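Local coordinates for imidazolonepropionase (Unidentified, PDB 2Q09), which catalyses the hydrolytic opening of the imidazolone ring of imidazolone-5-propanoate to give N-formimidoyl-L-glutamate, the third step of histidine degradation, at residues 169-179 with 209-220; 238-248 with 260-270. All coordinates share one frame; numbering follows the deposited sequence.

In the fold
Contact 1 and contact 2 are consecutive parallel strand pairs of the TIM-barrel-like amidohydrolase fold, with their centres about 11 Å apart. They meet where strands 210-213 and 238-243 run side by side: V213 O lies 2.7 Å from H242 N, a probable hydrogen bond. Beyond the strands L246 N donates to E216 OE1, tying the two loops together. Both pairs deliver residues to the inhibitor DI6 from the C-terminal ends of their strands. Contact 1 supplies H177 and F214, contact 2 Q245, H265 and the iron ligand H242; H72, H74 and D317 complete the protein ligands of the iron. The H177 side chain comes no closer than about 6 Å to the metal.

Contact 1: 169-179 with 209-220; sequences VKTTLLAAHAV and DAVDVFCEHIGF. With DI6 (3-[(4S)-2,5-dioxoimidazolidin-4-yl]propanoic acid), chain C.
A176 and F220 form the compact end of this contact. A176 CB sits over one face of the F220 ring, 4.2 Å from its centroid in a CH-pi contact, while A178 N comes to the ring edge and V179 CG2 packs against F220 CZ at 3.6 Å. Nearby, F214 N donates to A176 O. Further back, L174 runs side by side with D212, its CD1 3.4 Å from D212 CB; the carboxylate of D212 makes a salt bridge with K141. L174 CD2 also covers the centre of one face of the H177 ring. With CG anti to the backbone N (chi1 -163°), H177 sends that ring to the inhibitor, where NE2 accepts a bond from DI6 N4 at 2.7 Å. DI6 O5 lies over one face of the F214 ring, 3.1 Å from F214 CD1, with E216 CB on the opposite face.

The other end is more open, with K170 and D209 partly exposed. T171 N donates almost straight to D209 OD2 (2.9 Å, 167°), an oxygen that also binds R159 and a water shared with V169 O. K170 NZ stays 4.3 Å from D209 OD2, beyond salt-bridge range, and pairs with E360.

Between the ends, the hydrogen bonds L173 N to A210 O and D212 N to L173 O join the two parallel strands of a beta-alpha-beta unit connected through helix 187-204. Helix 148-164 packs on T171 and L173, helix 222-234 on V211 and V213; strands 135-141 and 238-243 flank the pair.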
loop_
_atom_site.group_PDB
_atom_site.type_symbol
_atom_site.label_atom_id
_atom_site.label_comp_id
_atom_site.label_asym_id
_atom_site.label_seq_id
_atom_site.Cartn_x
_atom_site.Cartn_y
_atom_site.Cartn_z
ATOM N N VAL A 169 1.976 -10.229 -1.809
ATOM C CA VAL A 169 1.174 -9.317 -2.609
ATOM C C VAL A 169 -0.299 -9.420 -2.271
ATOM O O VAL A 169 -0.854 -10.515 -2.218
ATOM C CB VAL A 169 1.338 -9.599 -4.124
ATOM C CG1 VAL A 169 0.444 -8.668 -4.931
ATOM C CG2 VAL A 169 2.796 -9.431 -4.532
ATOM N N LYS A 170 -0.925 -8.277 -2.026
ATOM C CA LYS A 170 -2.353 -8.234 -1.755
ATOM C C LYS A 170 -2.915 -7.564 -3.003
ATOM O O LYS A 170 -2.398 -6.531 -3.449
ATOM C CB LYS A 170 -2.654 -7.378 -0.525
ATOM C CG LYS A 170 -1.974 -7.865 0.758
ATOM C CD LYS A 170 -2.427 -9.259 1.170
ATOM C CE LYS A 170 -3.884 -9.285 1.608
ATOM N NZ LYS A 170 -4.244 -10.607 2.179
ATOM N N THR A 171 -3.956 -8.146 -3.582
ATOM C CA THR A 171 -4.534 -7.571 -4.788
ATOM C C THR A 171 -5.804 -6.800 -4.497
ATOM O O THR A 171 -6.560 -7.148 -3.590
ATOM C CB THR A 171 -4.854 -8.662 -5.825
ATOM O OG1 THR A 171 -5.777 -9.600 -5.256
ATOM C CG2 THR A 171 -3.577 -9.392 -6.236
ATOM N N THR A 172 -6.048 -5.768 -5.292
ATOM C CA THR A 172 -7.229 -4.954 -5.111
ATOM C C THR A 172 -7.851 -4.615 -6.456
ATOM O O THR A 172 -7.184 -4.077 -7.344
ATOM C CB THR A 172 -6.890 -3.650 -4.367
ATOM O OG1 THR A 172 -6.348 -3.962 -3.073
ATOM C CG2 THR A 172 -8.141 -2.809 -4.178
ATOM N N LEU A 173 -9.131 -4.939 -6.605
ATOM C CA LEU A 173 -9.850 -4.659 -7.837
ATOM C C LEU A 173 -10.277 -3.195 -7.860
ATOM O O LEU A 173 -11.092 -2.770 -7.044
ATOM C CB LEU A 173 -11.092 -5.543 -7.936
ATOM C CG LEU A 173 -11.938 -5.315 -9.187
ATOM C CD1 LEU A 173 -11.173 -5.792 -10.407
ATOM C CD2 LEU A 173 -13.261 -6.074 -9.062
ATOM N N LEU A 174 -9.724 -2.432 -8.797
ATOM C CA LEU A 174 -10.059 -1.019 -8.912
ATOM C C LEU A 174 -10.645 -0.720 -10.290
ATOM O O LEU A 174 -10.169 0.166 -10.999
ATOM C CB LEU A 174 -8.809 -0.167 -8.682
ATOM C CG LEU A 174 -8.967 1.358 -8.711
ATOM C CD1 LEU A 174 -9.843 1.816 -7.554
ATOM C CD2 LEU A 174 -7.594 2.012 -8.622
ATOM N N ALA A 175 -11.671 -1.473 -10.676
ATOM C CA ALA A 175 -12.312 -1.275 -11.972
ATOM C C ALA A 175 -13.028 0.072 -11.987
ATOM O O ALA A 175 -13.210 0.679 -13.043
ATOM C CB ALA A 175 -13.300 -2.407 -12.250
ATOM N N ALA A 176 -13.431 0.537 -10.809
ATOM C CA ALA A 176 -14.119 1.822 -10.690
ATOM C C ALA A 176 -13.111 2.960 -10.496
ATOM O O ALA A 176 -13.278 3.819 -9.635
ATOM C CB ALA A 176 -15.108 1.783 -9.523
ATOM N N HIS A 177 -12.059 2.954 -11.310
ATOM C CA HIS A 177 -11.014 3.975 -11.250
ATOM C C HIS A 177 -11.426 5.161 -12.114
ATOM O O HIS A 177 -11.036 6.305 -11.870
ATOM C CB HIS A 177 -9.699 3.390 -11.777
ATOM C CG HIS A 177 -8.484 4.174 -11.394
ATOM N ND1 HIS A 177 -7.218 3.822 -11.809
ATOM C CD2 HIS A 177 -8.333 5.267 -10.610
ATOM C CE1 HIS A 177 -6.338 4.664 -11.295
ATOM N NE2 HIS A 177 -6.988 5.550 -10.563
ATOM N N ALA A 178 -12.231 4.863 -13.126
ATOM C CA ALA A 178 -12.734 5.849 -14.068
ATOM C C ALA A 178 -13.691 5.111 -14.999
ATOM O O ALA A 178 -13.753 3.884 -14.984
ATOM C CB ALA A 178 -11.589 6.443 -14.861
ATOM N N VAL A 179 -14.444 5.858 -15.796
ATOM C CA VAL A 179 -15.395 5.270 -16.737
ATOM C C VAL A 179 -14.684 5.072 -18.075
ATOM O O VAL A 179 -14.149 6.024 -18.654
ATOM C CB VAL A 179 -16.627 6.199 -16.948
ATOM C CG1 VAL A 179 -17.518 5.659 -18.049
ATOM C CG2 VAL A 179 -17.412 6.309 -15.643
ATOM N N ASP A 209 -8.335 -9.563 -3.370
ATOM C CA ASP A 209 -8.373 -9.610 -1.914
ATOM C C ASP A 209 -9.237 -8.464 -1.399
ATOM O O ASP A 209 -9.701 -8.497 -0.259
ATOM C CB ASP A 209 -6.962 -9.501 -1.327
ATOM C CG ASP A 209 -6.077 -10.656 -1.730
ATOM O OD1 ASP A 209 -6.559 -11.809 -1.682
ATOM O OD2 ASP A 209 -4.902 -10.417 -2.089
ATOM N N ALA A 210 -9.455 -7.459 -2.240
ATOM C CA ALA A 210 -10.269 -6.309 -1.854
ATOM C C ALA A 210 -10.781 -5.549 -3.073
ATOM O O ALA A 210 -10.331 -5.794 -4.198
ATOM C CB ALA A 210 -9.461 -5.373 -0.965
ATOM N N VAL A 211 -11.737 -4.649 -2.838
ATOM C CA VAL A 211 -12.321 -3.824 -3.893
ATOM C C VAL A 211 -12.163 -2.353 -3.518
ATOM O O VAL A 211 -12.469 -1.957 -2.394
ATOM C CB VAL A 211 -13.821 -4.138 -4.100
ATOM C CG1 VAL A 211 -14.407 -3.230 -5.169
ATOM C CG2 VAL A 211 -13.992 -5.591 -4.493
ATOM N N ASP A 212 -11.696 -1.558 -4.478
ATOM C CA ASP A 212 -11.427 -0.130 -4.296
ATOM C C ASP A 212 -12.312 0.689 -5.242
ATOM O O ASP A 212 -12.860 0.151 -6.205
ATOM C CB ASP A 212 -9.945 0.124 -4.617
ATOM C CG ASP A 212 -9.422 1.453 -4.087
ATOM O OD1 ASP A 212 -10.222 2.334 -3.701
ATOM O OD2 ASP A 212 -8.181 1.611 -4.074
ATOM N N VAL A 213 -12.431 1.986 -4.972
ATOM C CA VAL A 213 -13.249 2.880 -5.792
ATOM C C VAL A 213 -12.733 4.316 -5.783
ATOM O O VAL A 213 -12.292 4.819 -4.754
ATOM C CB VAL A 213 -14.715 2.923 -5.294
ATOM C CG1 VAL A 213 -15.490 3.983 -6.060
ATOM C CG2 VAL A 213 -15.378 1.561 -5.464
ATOM N N PHE A 214 -12.788 4.973 -6.935
ATOM C CA PHE A 214 -12.381 6.366 -7.030
ATOM C C PHE A 214 -13.655 7.200 -6.960
ATOM O O PHE A 214 -14.311 7.450 -7.971
ATOM C CB PHE A 214 -11.652 6.645 -8.348
ATOM C CG PHE A 214 -11.283 8.087 -8.534
ATOM C CD1 PHE A 214 -10.667 8.797 -7.506
ATOM C CD2 PHE A 214 -11.516 8.730 -9.748
ATOM C CE1 PHE A 214 -10.285 10.129 -7.685
ATOM C CE2 PHE A 214 -11.139 10.058 -9.932
ATOM C CZ PHE A 214 -10.519 10.756 -8.897
ATOM N N CYS A 215 -14.008 7.619 -5.748
ATOM C CA CYS A 215 -15.202 8.412 -5.512
ATOM C C CYS A 215 -14.875 9.898 -5.566
ATOM O O CYS A 215 -14.236 10.436 -4.661
ATOM C CB CYS A 215 -15.783 8.049 -4.147
ATOM S SG CYS A 215 -17.176 9.086 -3.630
ATOM N N GLU A 216 -15.329 10.563 -6.621
ATOM C CA GLU A 216 -15.033 11.978 -6.793
ATOM C C GLU A 216 -15.939 12.566 -7.874
ATOM O O GLU A 216 -16.631 11.825 -8.573
ATOM C CB GLU A 216 -13.557 12.110 -7.188
ATOM C CG GLU A 216 -12.966 13.499 -7.104
ATOM C CD GLU A 216 -12.962 14.039 -5.696
ATOM O OE1 GLU A 216 -12.162 13.562 -4.864
ATOM O OE2 GLU A 216 -13.774 14.939 -5.421
ATOM N N HIS A 217 -15.951 13.891 -8.007
ATOM C CA HIS A 217 -16.783 14.536 -9.016
ATOM C C HIS A 217 -16.388 14.090 -10.416
ATOM O O HIS A 217 -17.248 13.881 -11.268
ATOM C CB HIS A 217 -16.702 16.067 -8.902
ATOM C CG HIS A 217 -15.306 16.603 -8.887
ATOM N ND1 HIS A 217 -14.410 16.294 -7.891
ATOM C CD2 HIS A 217 -14.668 17.446 -9.733
ATOM C CE1 HIS A 217 -13.269 16.927 -8.120
ATOM N NE2 HIS A 217 -13.400 17.631 -9.228
ATOM N N ILE A 218 -15.090 13.945 -10.657
ATOM C CA ILE A 218 -14.614 13.495 -11.960
ATOM C C ILE A 218 -14.374 11.987 -11.897
ATOM O O ILE A 218 -13.765 11.397 -12.789
ATOM C CB ILE A 218 -13.307 14.224 -12.390
ATOM C CG1 ILE A 218 -12.140 13.828 -11.488
ATOM C CG2 ILE A 218 -13.511 15.723 -12.329
ATOM C CD1 ILE A 218 -10.836 14.534 -11.798
ATOM N N GLY A 219 -14.866 11.373 -10.824
ATOM C CA GLY A 219 -14.725 9.942 -10.637
ATOM C C GLY A 219 -16.103 9.318 -10.570
ATOM O O GLY A 219 -16.921 9.519 -11.469
ATOM N N PHE A 220 -16.362 8.563 -9.511
ATOM C CA PHE A 220 -17.658 7.923 -9.338
ATOM C C PHE A 220 -18.391 8.566 -8.171
ATOM O O PHE A 220 -17.787 8.901 -7.157
ATOM C CB PHE A 220 -17.477 6.419 -9.110
ATOM C CG PHE A 220 -17.053 5.680 -10.342
ATOM C CD1 PHE A 220 -18.001 5.141 -11.204
ATOM C CD2 PHE A 220 -15.707 5.587 -10.678
ATOM C CE1 PHE A 220 -17.613 4.528 -12.393
ATOM C CE2 PHE A 220 -15.312 4.977 -11.866
ATOM C CZ PHE A 220 -16.268 4.447 -12.723
HETATM N N1 DI6 C . -6.056 9.338 -7.833
HETATM C C2 DI6 C . -4.779 9.496 -8.245
HETATM O O2 DI6 C . -4.013 10.391 -7.937
HETATM C C3 DI6 C . -4.485 8.296 -9.179
HETATM N N4 DI6 C . -5.773 7.569 -9.168
HETATM C C5 DI6 C . -6.617 8.242 -8.361
HETATM O O5 DI6 C . -7.764 7.886 -8.128
HETATM C C6 DI6 C . -4.099 8.773 -10.572
HETATM C C7 DI6 C . -3.799 7.619 -11.532
HETATM C C8 DI6 C . -3.397 8.046 -12.951
HETATM O O9 DI6 C . -2.844 7.192 -13.671
HETATM O O10 DI6 C . -3.622 9.215 -13.357
HETATM O O HOH W 1 -2.844 -12.305 -0.398
HETATM O O HOH W 2 -13.548 -1.407 -8.349
#

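Contact 2: 238-248 with 260-270; sequences AVKGHMDQLSN and ALSVDHLEYLD. With FE (Fe (III) ion), chain B; DI6 (3-[(4S)-2,5-dioxoimidazolidin-4-yl]propanoic acid), chain C.
Q245 lies over one face of the H265 ring, its amide stacked on the imidazole with the planes 20° apart. CG is anti to the backbone N (chi1 -179°) and chi2 is also extended, which carries the amide past the ring to DI6. From CB outward, CB touches H265 CB and CG, both at 3.7 Å, and CG makes a CH-pi contact over the ring face, 3.9 Å from the centroid. CD stands above CE1 and NE2 of the ring, and the two ends of the amide then grip the inhibitor, OE1 accepting from DI6 N1 and NE2 donating to DI6 O2 in a nearly straight bond (2.9 Å, 175°). This pair of bonds fixes which way the amide is turned. Q245 NE2 also lies over the ring, 3.0 Å from H265 CE1, without a hydrogen bond to either ring nitrogen.

H242 NE2 binds the iron at 2.3 Å, and H265 NE2 lies 2.8 Å from the metal-bound water. D264 acts from the second shell: its OD1 bonds H72, another iron ligand, while S262 OG donates to its OD2 and probably steadies the carboxylate.

Past the strands, D244 O accepts from Y268 N, and L246 O lies over one face of the Y268 ring. N248 ND2 donates to Y268 O at 2.8 Å and weakly to D270 OD2; D270 is the N-cap of helix 271-280.

The parallel strands, joined by hydrogen bonds D264 N to G241 O and M243 N to D264 O, belong to a beta-alpha-beta unit through helix 251-257, which packs on M243, A260 and V263. Helix 222-234 covers V239 and M243; strands 210-213 and 283-286 continue the barrel wall.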
loop_
_atom_site.group_PDB
_atom_site.type_symbol
_atom_site.label_atom_id
_atom_site.label_comp_id
_atom_site.label_asym_id
_atom_site.label_seq_id
_atom_site.Cartn_x
_atom_site.Cartn_y
_atom_site.Cartn_z
ATOM N N ALA A 238 -13.279 -7.514 0.958
ATOM C CA ALA A 238 -13.072 -6.304 1.748
ATOM C C ALA A 238 -13.127 -5.094 0.820
ATOM O O ALA A 238 -12.861 -5.217 -0.376
ATOM C CB ALA A 238 -11.718 -6.372 2.447
ATOM N N VAL A 239 -13.479 -3.927 1.358
ATOM C CA VAL A 239 -13.549 -2.724 0.535
ATOM C C VAL A 239 -12.662 -1.595 1.068
ATOM O O VAL A 239 -12.216 -1.616 2.222
ATOM C CB VAL A 239 -15.005 -2.195 0.415
ATOM C CG1 VAL A 239 -15.870 -3.229 -0.287
ATOM C CG2 VAL A 239 -15.575 -1.872 1.796
ATOM N N LYS A 240 -12.401 -0.619 0.203
ATOM C CA LYS A 240 -11.586 0.544 0.538
ATOM C C LYS A 240 -11.902 1.577 -0.537
ATOM O O LYS A 240 -12.723 1.322 -1.422
ATOM C CB LYS A 240 -10.095 0.197 0.495
ATOM C CG LYS A 240 -9.564 -0.055 -0.911
ATOM C CD LYS A 240 -8.077 -0.374 -0.915
ATOM C CE LYS A 240 -7.809 -1.717 -0.243
ATOM N NZ LYS A 240 -6.366 -2.079 -0.292
ATOM N N GLY A 241 -11.269 2.742 -0.476
ATOM C CA GLY A 241 -11.552 3.737 -1.494
ATOM C C GLY A 241 -10.645 4.948 -1.564
ATOM O O GLY A 241 -10.039 5.356 -0.568
ATOM N N HIS A 242 -10.544 5.508 -2.767
ATOM C CA HIS A 242 -9.765 6.720 -2.999
ATOM C C HIS A 242 -10.742 7.831 -2.625
ATOM O O HIS A 242 -11.583 8.217 -3.436
ATOM C CB HIS A 242 -9.392 6.852 -4.479
ATOM C CG HIS A 242 -8.213 6.023 -4.891
ATOM N ND1 HIS A 242 -8.213 4.646 -4.864
ATOM C CD2 HIS A 242 -7.005 6.392 -5.380
ATOM C CE1 HIS A 242 -7.054 4.200 -5.325
ATOM N NE2 HIS A 242 -6.305 5.238 -5.646
HETATM N N MSE A 243 -10.637 8.344 -1.402
HETATM C CA MSE A 243 -11.569 9.370 -0.943
HETATM C C MSE A 243 -11.034 10.769 -0.657
HETATM O O MSE A 243 -9.882 10.953 -0.252
HETATM C CB MSE A 243 -12.284 8.881 0.317
HETATM C CG MSE A 243 -13.768 8.639 0.131
HETATM SE SE MSE A 243 -14.084 7.298 -1.200
HETATM C CE MSE A 243 -13.652 5.775 -0.143
ATOM N N ASP A 244 -11.909 11.746 -0.877
ATOM C CA ASP A 244 -11.617 13.150 -0.615
ATOM C C ASP A 244 -10.275 13.677 -1.110
ATOM O O ASP A 244 -9.615 14.452 -0.414
ATOM C CB ASP A 244 -11.735 13.413 0.890
ATOM C CG ASP A 244 -13.084 12.997 1.453
ATOM O OD1 ASP A 244 -14.117 13.382 0.865
ATOM O OD2 ASP A 244 -13.115 12.292 2.487
ATOM N N GLN A 245 -9.867 13.263 -2.305
ATOM C CA GLN A 245 -8.602 13.736 -2.856
ATOM C C GLN A 245 -8.774 15.112 -3.505
ATOM O O GLN A 245 -7.921 15.989 -3.344
ATOM C CB GLN A 245 -8.053 12.737 -3.883
ATOM C CG GLN A 245 -6.720 13.141 -4.501
ATOM C CD GLN A 245 -6.251 12.172 -5.578
ATOM O OE1 GLN A 245 -7.057 11.483 -6.200
ATOM N NE2 GLN A 245 -4.942 12.131 -5.812
ATOM N N LEU A 246 -9.874 15.295 -4.238
ATOM C CA LEU A 246 -10.138 16.563 -4.915
ATOM C C LEU A 246 -11.323 17.320 -4.310
ATOM O O LEU A 246 -11.406 18.543 -4.421
ATOM C CB LEU A 246 -10.384 16.323 -6.414
ATOM C CG LEU A 246 -9.296 15.575 -7.202
ATOM C CD1 LEU A 246 -9.735 15.401 -8.646
ATOM C CD2 LEU A 246 -7.978 16.334 -7.128
ATOM N N SER A 247 -12.244 16.587 -3.687
ATOM C CA SER A 247 -13.406 17.195 -3.045
ATOM C C SER A 247 -14.063 16.178 -2.125
ATOM O O SER A 247 -13.784 14.986 -2.209
ATOM C CB SER A 247 -14.422 17.684 -4.088
ATOM O OG SER A 247 -15.223 16.627 -4.576
ATOM N N ASN A 248 -14.937 16.650 -1.244
ATOM C CA ASN A 248 -15.620 15.760 -0.313
ATOM C C ASN A 248 -17.053 15.496 -0.766
ATOM O O ASN A 248 -17.861 16.419 -0.867
ATOM C CB ASN A 248 -15.635 16.369 1.094
ATOM C CG ASN A 248 -16.003 15.356 2.159
ATOM O OD1 ASN A 248 -16.973 14.616 2.013
ATOM N ND2 ASN A 248 -15.230 15.319 3.236
ATOM N N ALA A 260 -14.961 -0.393 5.681
ATOM C CA ALA A 260 -13.789 -0.309 4.817
ATOM C C ALA A 260 -12.515 -0.545 5.617
ATOM O O ALA A 260 -12.425 -0.176 6.786
ATOM C CB ALA A 260 -13.732 1.059 4.154
ATOM N N LEU A 261 -11.528 -1.176 4.987
ATOM C CA LEU A 261 -10.248 -1.425 5.638
ATOM C C LEU A 261 -9.527 -0.084 5.778
ATOM O O LEU A 261 -8.826 0.167 6.762
ATOM C CB LEU A 261 -9.392 -2.372 4.793
ATOM C CG LEU A 261 -9.834 -3.834 4.671
ATOM C CD1 LEU A 261 -8.980 -4.546 3.641
ATOM C CD2 LEU A 261 -9.719 -4.511 6.022
ATOM N N SER A 262 -9.721 0.782 4.787
ATOM C CA SER A 262 -9.079 2.093 4.793
ATOM C C SER A 262 -9.675 3.026 3.746
ATOM O O SER A 262 -10.362 2.584 2.820
ATOM C CB SER A 262 -7.586 1.944 4.484
ATOM O OG SER A 262 -7.411 1.641 3.103
ATOM N N VAL A 263 -9.417 4.319 3.916
ATOM C CA VAL A 263 -9.844 5.343 2.967
ATOM C C VAL A 263 -8.530 6.041 2.659
ATOM O O VAL A 263 -7.750 6.323 3.571
ATOM C CB VAL A 263 -10.867 6.337 3.572
ATOM C CG1 VAL A 263 -12.240 5.680 3.635
ATOM C CG2 VAL A 263 -10.434 6.775 4.952
ATOM N N ASP A 264 -8.273 6.319 1.384
ATOM C CA ASP A 264 -6.993 6.908 0.997
ATOM C C ASP A 264 -7.027 8.279 0.314
ATOM O O ASP A 264 -7.918 8.568 -0.473
ATOM C CB ASP A 264 -6.242 5.907 0.112
ATOM C CG ASP A 264 -6.267 4.482 0.672
ATOM O OD1 ASP A 264 -5.430 3.662 0.251
ATOM O OD2 ASP A 264 -7.129 4.164 1.519
ATOM N N HIS A 265 -6.007 9.092 0.618
ATOM C CA HIS A 265 -5.814 10.472 0.138
ATOM C C HIS A 265 -6.329 11.414 1.223
ATOM O O HIS A 265 -5.543 11.952 2.001
ATOM C CB HIS A 265 -6.519 10.720 -1.198
ATOM C CG HIS A 265 -5.748 10.215 -2.379
ATOM N ND1 HIS A 265 -4.497 10.697 -2.706
ATOM C CD2 HIS A 265 -6.042 9.265 -3.297
ATOM C CE1 HIS A 265 -4.052 10.063 -3.778
ATOM N NE2 HIS A 265 -4.968 9.190 -4.155
ATOM N N LEU A 266 -7.644 11.629 1.267
ATOM C CA LEU A 266 -8.256 12.436 2.317
ATOM C C LEU A 266 -7.932 13.926 2.426
ATOM O O LEU A 266 -8.178 14.520 3.476
ATOM C CB LEU A 266 -7.958 11.773 3.668
ATOM C CG LEU A 266 -8.519 10.379 3.987
ATOM C CD1 LEU A 266 -8.639 9.523 2.741
ATOM C CD2 LEU A 266 -7.618 9.714 5.005
ATOM N N GLU A 267 -7.391 14.540 1.378
ATOM C CA GLU A 267 -7.079 15.968 1.448
ATOM C C GLU A 267 -8.271 16.781 1.968
ATOM O O GLU A 267 -8.104 17.706 2.763
ATOM C CB GLU A 267 -6.678 16.514 0.070
ATOM C CG GLU A 267 -5.211 16.327 -0.332
ATOM C CD GLU A 267 -4.831 14.882 -0.540
ATOM O OE1 GLU A 267 -5.732 14.066 -0.810
ATOM O OE2 GLU A 267 -3.625 14.565 -0.452
ATOM N N TYR A 268 -9.473 16.421 1.518
ATOM C CA TYR A 268 -10.695 17.129 1.907
ATOM C C TYR A 268 -11.580 16.433 2.941
ATOM O O TYR A 268 -12.784 16.683 2.999
ATOM C CB TYR A 268 -11.527 17.422 0.654
ATOM C CG TYR A 268 -10.901 18.439 -0.272
ATOM C CD1 TYR A 268 -11.163 19.799 -0.123
ATOM C CD2 TYR A 268 -10.008 18.047 -1.271
ATOM C CE1 TYR A 268 -10.550 20.750 -0.949
ATOM C CE2 TYR A 268 -9.389 18.982 -2.097
ATOM C CZ TYR A 268 -9.665 20.333 -1.931
ATOM O OH TYR A 268 -9.051 21.266 -2.738
ATOM N N LEU A 269 -10.999 15.569 3.762
ATOM C CA LEU A 269 -11.780 14.869 4.779
ATOM C C LEU A 269 -12.282 15.866 5.826
ATOM O O LEU A 269 -11.556 16.771 6.233
ATOM C CB LEU A 269 -10.926 13.794 5.447
ATOM C CG LEU A 269 -11.559 12.944 6.553
ATOM C CD1 LEU A 269 -12.684 12.088 5.985
ATOM C CD2 LEU A 269 -10.485 12.057 7.170
ATOM N N ASP A 270 -13.533 15.697 6.252
ATOM C CA ASP A 270 -14.145 16.584 7.244
ATOM C C ASP A 270 -14.294 15.903 8.614
ATOM O O ASP A 270 -14.079 14.700 8.741
ATOM C CB ASP A 270 -15.523 17.034 6.756
ATOM C CG ASP A 270 -16.469 15.870 6.545
ATOM O OD1 ASP A 270 -17.685 16.044 6.765
ATOM O OD2 ASP A 270 -16.000 14.783 6.148
HETATM FE FE FE B . -3.998 5.480 -5.865
HETATM N N1 DI6 C . -6.056 9.338 -7.833
HETATM C C2 DI6 C . -4.779 9.496 -8.245
HETATM O O2 DI6 C . -4.013 10.391 -7.937
HETATM C C3 DI6 C . -4.485 8.296 -9.179
HETATM N N4 DI6 C . -5.773 7.569 -9.168
HETATM C C5 DI6 C . -6.617 8.242 -8.361
HETATM O O5 DI6 C . -7.764 7.886 -8.128
HETATM C C6 DI6 C . -4.099 8.773 -10.572
HETATM C C7 DI6 C . -3.799 7.619 -11.532
HETATM C C8 DI6 C . -3.397 8.046 -12.951
HETATM O O9 DI6 C . -2.844 7.192 -13.671
HETATM O O10 DI6 C . -3.622 9.215 -13.357
HETATM O O HOH W 3 -5.028 0.911 -0.606
HETATM O O HOH W 4 -6.101 -0.613 2.155
HETATM O O HOH W 5 -3.837 7.868 -6.342
#